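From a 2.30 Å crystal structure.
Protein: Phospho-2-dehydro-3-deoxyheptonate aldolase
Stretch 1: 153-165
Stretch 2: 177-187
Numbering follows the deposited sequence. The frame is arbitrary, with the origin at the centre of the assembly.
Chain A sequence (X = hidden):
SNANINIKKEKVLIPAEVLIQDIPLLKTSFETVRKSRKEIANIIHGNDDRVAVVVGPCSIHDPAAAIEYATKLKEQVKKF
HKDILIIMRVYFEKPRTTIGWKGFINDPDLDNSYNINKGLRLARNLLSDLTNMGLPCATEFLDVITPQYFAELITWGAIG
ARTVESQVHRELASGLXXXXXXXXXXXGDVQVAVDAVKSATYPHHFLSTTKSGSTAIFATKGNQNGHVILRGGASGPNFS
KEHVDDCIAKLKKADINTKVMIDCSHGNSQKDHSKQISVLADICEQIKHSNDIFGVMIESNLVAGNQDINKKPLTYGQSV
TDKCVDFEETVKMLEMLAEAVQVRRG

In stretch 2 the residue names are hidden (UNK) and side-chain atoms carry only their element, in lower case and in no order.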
ATOM      1  N   LEU A 153     -16.473 -15.508  -4.613  1.00 19.72           N
ATOM      2  CA  LEU A 153     -16.980 -15.467  -5.992  1.00 19.35           C
ATOM      3  C   LEU A 153     -15.851 -15.183  -7.000  1.00 18.79           C
ATOM      4  O   LEU A 153     -16.074 -15.157  -8.208  1.00 18.67           O
ATOM      5  CB  LEU A 153     -18.048 -14.387  -6.107  1.00 19.67           C
ATOM      6  CG  LEU A 153     -19.347 -14.660  -5.350  1.00 19.64           C
ATOM      7  CD1 LEU A 153     -20.136 -13.372  -5.152  1.00 18.15           C
ATOM      8  CD2 LEU A 153     -20.180 -15.713  -6.073  1.00 19.34           C
ATOM      9  N   ILE A 154     -14.634 -14.996  -6.487  1.00 18.02           N
ATOM     10  CA  ILE A 154     -13.471 -14.635  -7.300  1.00 16.99           C
ATOM     11  C   ILE A 154     -12.581 -15.863  -7.534  1.00 17.32           C
ATOM     12  O   ILE A 154     -12.181 -16.558  -6.579  1.00 16.23           O
ATOM     13  CB  ILE A 154     -12.656 -13.533  -6.618  1.00 16.17           C
ATOM     14  CG1 ILE A 154     -13.492 -12.254  -6.535  1.00 15.89           C
ATOM     15  CG2 ILE A 154     -11.323 -13.270  -7.344  1.00 15.10           C
ATOM     16  CD1 ILE A 154     -14.033 -11.782  -7.860  1.00 15.65           C
ATOM     17  N   THR A 155     -12.303 -16.109  -8.817  1.00 17.45           N
ATOM     18  CA  THR A 155     -11.427 -17.184  -9.274  1.00 17.23           C
ATOM     19  C   THR A 155      -9.958 -16.765  -9.258  1.00 17.27           C
ATOM     20  O   THR A 155      -9.087 -17.540  -8.878  1.00 17.39           O
ATOM     21  CB  THR A 155     -11.785 -17.570 -10.698  1.00 17.72           C
ATOM     22  OG1 THR A 155     -13.059 -18.231 -10.698  1.00 17.33           O
ATOM     23  CG2 THR A 155     -10.694 -18.488 -11.318  1.00 17.71           C
ATOM     24  N   TRP A 156      -9.707 -15.537  -9.687  1.00 17.20           N
ATOM     25  CA  TRP A 156      -8.367 -15.004  -9.830  1.00 17.49           C
ATOM     26  C   TRP A 156      -8.403 -13.542  -9.444  1.00 17.59           C
ATOM     27  O   TRP A 156      -9.295 -12.820  -9.865  1.00 17.49           O
ATOM     28  CB  TRP A 156      -7.918 -15.102 -11.282  1.00 18.06           C
ATOM     29  CG  TRP A 156      -6.586 -14.512 -11.560  1.00 18.06           C
ATOM     30  CD1 TRP A 156      -5.393 -15.166 -11.555  1.00 18.56           C
ATOM     31  CD2 TRP A 156      -6.302 -13.165 -11.919  1.00 18.41           C
ATOM     32  NE1 TRP A 156      -4.387 -14.306 -11.871  1.00 18.52           N
ATOM     33  CE2 TRP A 156      -4.920 -13.070 -12.109  1.00 17.51           C
ATOM     34  CE3 TRP A 156      -7.085 -12.019 -12.086  1.00 18.93           C
ATOM     35  CZ2 TRP A 156      -4.298 -11.884 -12.456  1.00 18.23           C
ATOM     36  CZ3 TRP A 156      -6.466 -10.844 -12.439  1.00 18.60           C
ATOM     37  CH2 TRP A 156      -5.086 -10.783 -12.616  1.00 18.54           C
ATOM     38  N   GLY A 157      -7.434 -13.104  -8.654  1.00 17.89           N
ATOM     39  CA  GLY A 157      -7.388 -11.707  -8.223  1.00 18.03           C
ATOM     40  C   GLY A 157      -6.052 -11.072  -8.471  1.00 18.23           C
ATOM     41  O   GLY A 157      -5.086 -11.763  -8.743  1.00 19.04           O
ATOM     42  N   ALA A 158      -5.992  -9.750  -8.348  1.00 18.96           N
ATOM     43  CA  ALA A 158      -4.758  -9.014  -8.577  1.00 19.61           C
ATOM     44  C   ALA A 158      -4.432  -8.073  -7.437  1.00 19.97           C
ATOM     45  O   ALA A 158      -5.337  -7.507  -6.814  1.00 20.49           O
ATOM     46  CB  ALA A 158      -4.849  -8.226  -9.869  1.00 19.79           C
ATOM     47  N   ILE A 159      -3.127  -7.906  -7.188  1.00 20.11           N
ATOM     48  CA  ILE A 159      -2.609  -6.803  -6.399  1.00 19.66           C
ATOM     49  C   ILE A 159      -2.039  -5.812  -7.398  1.00 20.98           C
ATOM     50  O   ILE A 159      -1.223  -6.177  -8.251  1.00 21.34           O
ATOM     51  CB  ILE A 159      -1.519  -7.263  -5.422  1.00 19.54           C
ATOM     52  CG1 ILE A 159      -2.065  -8.356  -4.489  1.00 19.20           C
ATOM     53  CG2 ILE A 159      -0.983  -6.083  -4.601  1.00 18.35           C
ATOM     54  CD1 ILE A 159      -3.305  -7.920  -3.696  1.00 19.01           C
ATOM     55  N   GLY A 160      -2.476  -4.558  -7.307  1.00 21.38           N
ATOM     56  CA  GLY A 160      -2.113  -3.543  -8.299  1.00 22.45           C
ATOM     57  C   GLY A 160      -0.684  -3.063  -8.187  1.00 23.02           C
ATOM     58  O   GLY A 160      -0.003  -3.337  -7.198  1.00 23.25           O
ATOM     59  N   ALA A 161      -0.226  -2.357  -9.213  1.00 23.93           N
ATOM     60  CA  ALA A 161       1.138  -1.845  -9.264  1.00 25.12           C
ATOM     61  C   ALA A 161       1.457  -0.927  -8.083  1.00 25.64           C
ATOM     62  O   ALA A 161       2.596  -0.874  -7.618  1.00 26.24           O
ATOM     63  CB  ALA A 161       1.367  -1.090 -10.578  1.00 26.13           C
ATOM     64  N   ARG A 162       0.445  -0.199  -7.622  1.00 25.56           N
ATOM     65  CA  ARG A 162       0.618   0.787  -6.580  1.00 26.42           C
ATOM     66  C   ARG A 162       0.702   0.201  -5.166  1.00 25.23           C
ATOM     67  O   ARG A 162       1.120   0.915  -4.240  1.00 25.32           O
ATOM     68  CB  ARG A 162      -0.500   1.829  -6.668  1.00 27.02           C
ATOM     69  CG  ARG A 162      -0.275   2.810  -7.808  1.00 30.56           C
ATOM     70  CD  ARG A 162      -1.372   3.826  -7.957  1.00 34.09           C
ATOM     71  NE  ARG A 162      -1.702   4.507  -6.697  1.00 37.64           N
ATOM     72  CZ  ARG A 162      -2.412   5.632  -6.611  1.00 40.38           C
ATOM     73  NH1 ARG A 162      -2.857   6.238  -7.711  1.00 42.36           N
ATOM     74  NH2 ARG A 162      -2.663   6.171  -5.417  1.00 40.36           N
ATOM     75  N   THR A 163       0.315  -1.072  -5.005  1.00 23.50           N
ATOM     76  CA  THR A 163       0.320  -1.727  -3.698  1.00 22.48           C
ATOM     77  C   THR A 163       1.216  -2.978  -3.648  1.00 22.59           C
ATOM     78  O   THR A 163       1.160  -3.740  -2.685  1.00 21.85           O
ATOM     79  CB  THR A 163      -1.108  -2.077  -3.259  1.00 21.55           C
ATOM     80  OG1 THR A 163      -1.807  -2.678  -4.346  1.00 19.90           O
ATOM     81  CG2 THR A 163      -1.856  -0.820  -2.833  1.00 21.16           C
ATOM     82  N   VAL A 164       2.079  -3.142  -4.656  1.00 23.05           N
ATOM     83  CA  VAL A 164       2.907  -4.333  -4.789  1.00 22.95           C
ATOM     84  C   VAL A 164       3.989  -4.408  -3.704  1.00 23.04           C
ATOM     85  O   VAL A 164       4.404  -5.499  -3.323  1.00 22.22           O
ATOM     86  CB  VAL A 164       3.568  -4.427  -6.205  1.00 23.72           C
ATOM     87  CG1 VAL A 164       4.615  -3.350  -6.389  1.00 25.35           C
ATOM     88  CG2 VAL A 164       4.189  -5.818  -6.415  1.00 23.29           C
ATOM     89  N   GLU A 165       4.432  -3.249  -3.214  1.00 23.41           N
ATOM     90  CA  GLU A 165       5.359  -3.185  -2.092  1.00 23.98           C
ATOM     91  C   GLU A 165       4.638  -3.093  -0.751  1.00 23.28           C
ATOM     92  O   GLU A 165       5.280  -2.935   0.282  1.00 24.70           O
ATOM     93  CB  GLU A 165       6.274  -1.985  -2.224  1.00 25.29           C
ATOM     94  CG  GLU A 165       7.325  -2.076  -3.308  1.00 27.71           C
ATOM     95  CD  GLU A 165       8.193  -0.839  -3.327  1.00 31.05           C
ATOM     96  OE1 GLU A 165       7.712   0.190  -3.847  1.00 32.87           O
ATOM     97  OE2 GLU A 165       9.334  -0.889  -2.816  1.00 31.21           O
ATOM     98  N   UNK A 177      -8.151 -17.362  -1.084  1.00 18.67           N
ATOM     99  CA  UNK A 177      -8.215 -18.659  -1.753  1.00 19.15           C
ATOM    100  C   UNK A 177      -7.922 -18.555  -3.256  1.00 18.92           C
ATOM    101  O   UNK A 177      -7.294 -19.436  -3.831  1.00 19.77           O
ATOM    102  c   UNK A 177      -9.585 -19.305  -1.547  1.00 19.79           C
ATOM    103  o   UNK A 177      -9.780 -19.704  -0.200  1.00 21.72           O
ATOM    104  N   UNK A 178      -8.397 -17.492  -3.885  1.00 18.39           N
ATOM    105  CA  UNK A 178      -8.161 -17.244  -5.305  1.00 18.60           C
ATOM    106  C   UNK A 178      -6.671 -17.291  -5.636  1.00 18.52           C
ATOM    107  O   UNK A 178      -5.830 -17.031  -4.784  1.00 19.12           O
ATOM    108  c   UNK A 178      -8.729 -15.879  -5.698  1.00 17.56           C
ATOM    109  N   UNK A 179      -6.349 -17.636  -6.874  1.00 18.48           N
ATOM    110  CA  UNK A 179      -5.012 -17.379  -7.388  1.00 18.52           C
ATOM    111  C   UNK A 179      -4.828 -15.859  -7.463  1.00 18.07           C
ATOM    112  O   UNK A 179      -5.802 -15.128  -7.648  1.00 18.12           O
ATOM    113  o   UNK A 179      -4.813 -19.422  -8.676  1.00 18.43           O
ATOM    114  c   UNK A 179      -4.833 -18.014  -8.765  1.00 18.84           C
ATOM    115  N   UNK A 180      -3.592 -15.390  -7.310  1.00 17.59           N
ATOM    116  CA  UNK A 180      -3.314 -13.962  -7.247  1.00 17.32           C
ATOM    117  C   UNK A 180      -2.121 -13.587  -8.124  1.00 17.30           C
ATOM    118  O   UNK A 180      -1.063 -14.174  -8.003  1.00 17.78           O
ATOM    119  c   UNK A 180      -2.987 -13.507  -5.816  1.00 17.46           C
ATOM    120  c   UNK A 180      -4.128 -13.827  -4.856  1.00 18.04           C
ATOM    121  c   UNK A 180      -5.416 -13.077  -5.174  1.00 20.17           C
ATOM    122  c   UNK A 180      -2.683 -12.006  -5.782  1.00 16.46           C
ATOM    123  N   UNK A 181      -2.301 -12.601  -8.991  1.00 16.87           N
ATOM    124  CA  UNK A 181      -1.206 -11.997  -9.715  1.00 17.59           C
ATOM    125  C   UNK A 181      -0.821 -10.658  -9.095  1.00 17.96           C
ATOM    126  O   UNK A 181      -1.688  -9.910  -8.626  1.00 16.83           O
ATOM    127  N   UNK A 182       0.484 -10.369  -9.088  1.00 18.67           N
ATOM    128  CA  UNK A 182       1.033  -9.129  -8.545  1.00 19.08           C
ATOM    129  C   UNK A 182       1.665  -8.331  -9.670  1.00 20.37           C
ATOM    130  O   UNK A 182       2.610  -8.791 -10.323  1.00 20.51           O
ATOM    131  c   UNK A 182       0.915 -12.075  -5.080  1.00 21.14           C
ATOM    132  c   UNK A 182       1.340 -11.442  -6.255  1.00 20.05           C
ATOM    133  c   UNK A 182       0.823 -11.363  -3.905  1.00 18.98           C
ATOM    134  c   UNK A 182       2.133  -9.421  -7.522  1.00 19.57           C
ATOM    135  c   UNK A 182       1.137 -10.031  -3.893  1.00 21.23           C
ATOM    136  c   UNK A 182       1.654 -10.096  -6.264  1.00 19.83           C
ATOM    137  c   UNK A 182       1.554  -9.390  -5.076  1.00 21.59           C
ATOM    138  N   UNK A 183       1.174  -7.118  -9.876  1.00 21.18           N
ATOM    139  CA  UNK A 183       1.682  -6.262 -10.937  1.00 22.91           C
ATOM    140  C   UNK A 183       3.066  -5.718 -10.594  1.00 23.79           C
ATOM    141  O   UNK A 183       3.367  -5.475  -9.428  1.00 23.87           O
ATOM    142  c   UNK A 183      -1.376  -4.545 -12.581  1.00 27.17           C
ATOM    143  c   UNK A 183       0.690  -5.127 -11.206  1.00 23.37           C
ATOM    144  n   UNK A 183      -2.563  -3.978 -14.720  1.00 31.47           N
ATOM    145  c   UNK A 183      -0.603  -5.629 -11.853  1.00 24.82           C
ATOM    146  c   UNK A 183      -1.936  -5.063 -13.908  1.00 28.41           C
ATOM    147  N   UNK A 184       3.923  -5.548 -11.593  1.00 24.90           N
ATOM    148  CA  UNK A 184       5.196  -4.891 -11.345  1.00 25.90           C
ATOM    149  C   UNK A 184       4.932  -3.440 -10.976  1.00 26.50           C
ATOM    150  O   UNK A 184       3.809  -2.957 -11.113  1.00 26.27           O
ATOM    151  n   UNK A 184       5.373  -5.005 -14.786  1.00 24.26           N
ATOM    152  c   UNK A 184       5.760  -4.279 -13.748  1.00 27.92           C
ATOM    153  c   UNK A 184       6.168  -5.047 -12.512  1.00 27.29           C
ATOM    154  o   UNK A 184       5.849  -3.052 -13.790  1.00 29.95           O
ATOM    155  N   UNK A 185       5.945  -2.772 -10.449  1.00 27.05           N
ATOM    156  CA  UNK A 185       5.786  -1.418  -9.927  1.00 27.90           C
ATOM    157  C   UNK A 185       5.522  -0.388 -11.032  1.00 29.44           C
ATOM    158  O   UNK A 185       5.864  -0.610 -12.198  1.00 30.11           O
ATOM    159  c   UNK A 185       7.025  -1.025  -9.112  1.00 28.34           C
ATOM    160  N   UNK A 186       4.943   0.756 -10.653  1.00 30.08           N
ATOM    161  CA  UNK A 186       4.616   1.798 -11.634  1.00 31.59           C
ATOM    162  C   UNK A 186       5.862   2.289 -12.383  1.00 33.46           C
ATOM    163  O   UNK A 186       5.765   2.699 -13.536  1.00 34.67           O
ATOM    164  c   UNK A 186       2.554   2.521 -10.345  1.00 29.63           C
ATOM    165  o   UNK A 186       4.681   3.629 -10.017  1.00 33.48           O
ATOM    166  c   UNK A 186       3.859   2.986 -10.997  1.00 31.88           C
ATOM    167  N   UNK A 187       7.025   2.222 -11.733  1.00 34.05           N
ATOM    168  CA  UNK A 187       8.313   2.577 -12.363  1.00 36.15           C
ATOM    169  C   UNK A 187       8.868   1.513 -13.322  1.00 36.23           C
ATOM    170  O   UNK A 187       9.812   1.778 -14.068  1.00 38.35           O
ATOM    171  n   UNK A 187       9.418   1.891  -9.079  1.00 38.00           N
ATOM    172  o   UNK A 187       9.878   0.587 -10.825  1.00 37.57           O
ATOM    173  c   UNK A 187       9.602   1.686 -10.370  1.00 36.54           C
ATOM    174  c   UNK A 187       9.370   2.869 -11.288  1.00 36.76           C
TER
HETATM  175  O   HOH W   1       4.674   0.892  -7.624  1.00 17.56           O

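Position 177 carries one carbon and then one oxygen, a hydroxymethyl that touches nothing on stretch 1; it is Ser177. Position 178 has a single carbon, pointed toward the other stretch, and its CB lies 3.6 Å from Ile154 O and 4.0 Å from Ile154 CG2. One methyl is all there is, so this is Ala178.

At 179 a carbon is again followed by one oxygen. The CB sits 4.0 Å from Trp156 CD1, on the same side of the sheet as the indole, and the backbone N makes a weak hydrogen bond to Thr155 O at 3.4 Å. A lone hydroxyl on an unbranched carbon makes it Ser179. Its O accepts from Gly157 N at 2.8 Å, the first strong rung of the ladder.

Position 180 shows four carbons, forked at the first, with one arm two carbons long. It points to the other side of the sheet, where a carbon of the fork lies near Ile159 CG1. This is Ile180, and its CG2 is 3.9 Å from Ile159 CG1. Its partner in register is Gly157, and the lack of a side chain there matters: a CB built in ideal geometry on Gly157 would fall 3.2 Å from Ile180 CD1, which is tight.

Position 181 has no side-chain atoms. The indole approaches this backbone obliquely, with Trp156 NE1 3.9 Å from the N of 181. It is Gly181. On the opposite face, an ideal CB on Gly181, whose register partner is Ala158, would come within 3.0 Å of Trp156 CZ2, the ring reaching across from the Ser179 pair.

At 182 one carbon leads into a six-carbon ring with no heteroatom, and a ring carbon lies near Ile159 CG1, so this is Phe182. Its CE2 approaches Ile159 CG1 at 3.7 Å, and its CB is 4.3 Å from Val164 CG2.

Position 183 extends four carbons in a row to a nitrogen. The CB points toward stretch 1, 3.5 Å from Ala161 N, but the end of the chain leads away. This is Lys183, and its NZ is hydrogen-bonded elsewhere in the structure.

Position 184 has two carbons, the second carrying one oxygen and one nitrogen; the side chain points away, while the backbone O is 3.1 Å from Ala161 CB. It is Asn184. Position 185, with one carbon pointing away, its CB 4.3 Å from Val164 CG1, is Ala185. Position 186 has a first carbon bearing one oxygen and one carbon, the latter near Ala161 and Arg162, hence Thr186, with CG2 3.8 Å from both Ala161 CB and Arg162 CG. Position 187 again has two carbons ending in oxygen and nitrogen, and is Asn187, which makes no contact with stretch 1.

The contact works as a parallel ladder. Gly157 N to Ser179 O, Gly181 N to Gly157 O (2.9 Å), Ile159 N to Gly181 O (2.9 Å) and Lys183 N to Ile159 O (3.0 Å) fix the register. Each glycine leaves space beside a bulky neighbour, Ile180 on one face and Trp156 on the other. Past the strands, a water takes over, donating to Ala161 O at 2.7 Å and accepting from Thr186 N at 3.0 Å.

Stretch 2 (177-187) SASIGFKNATN
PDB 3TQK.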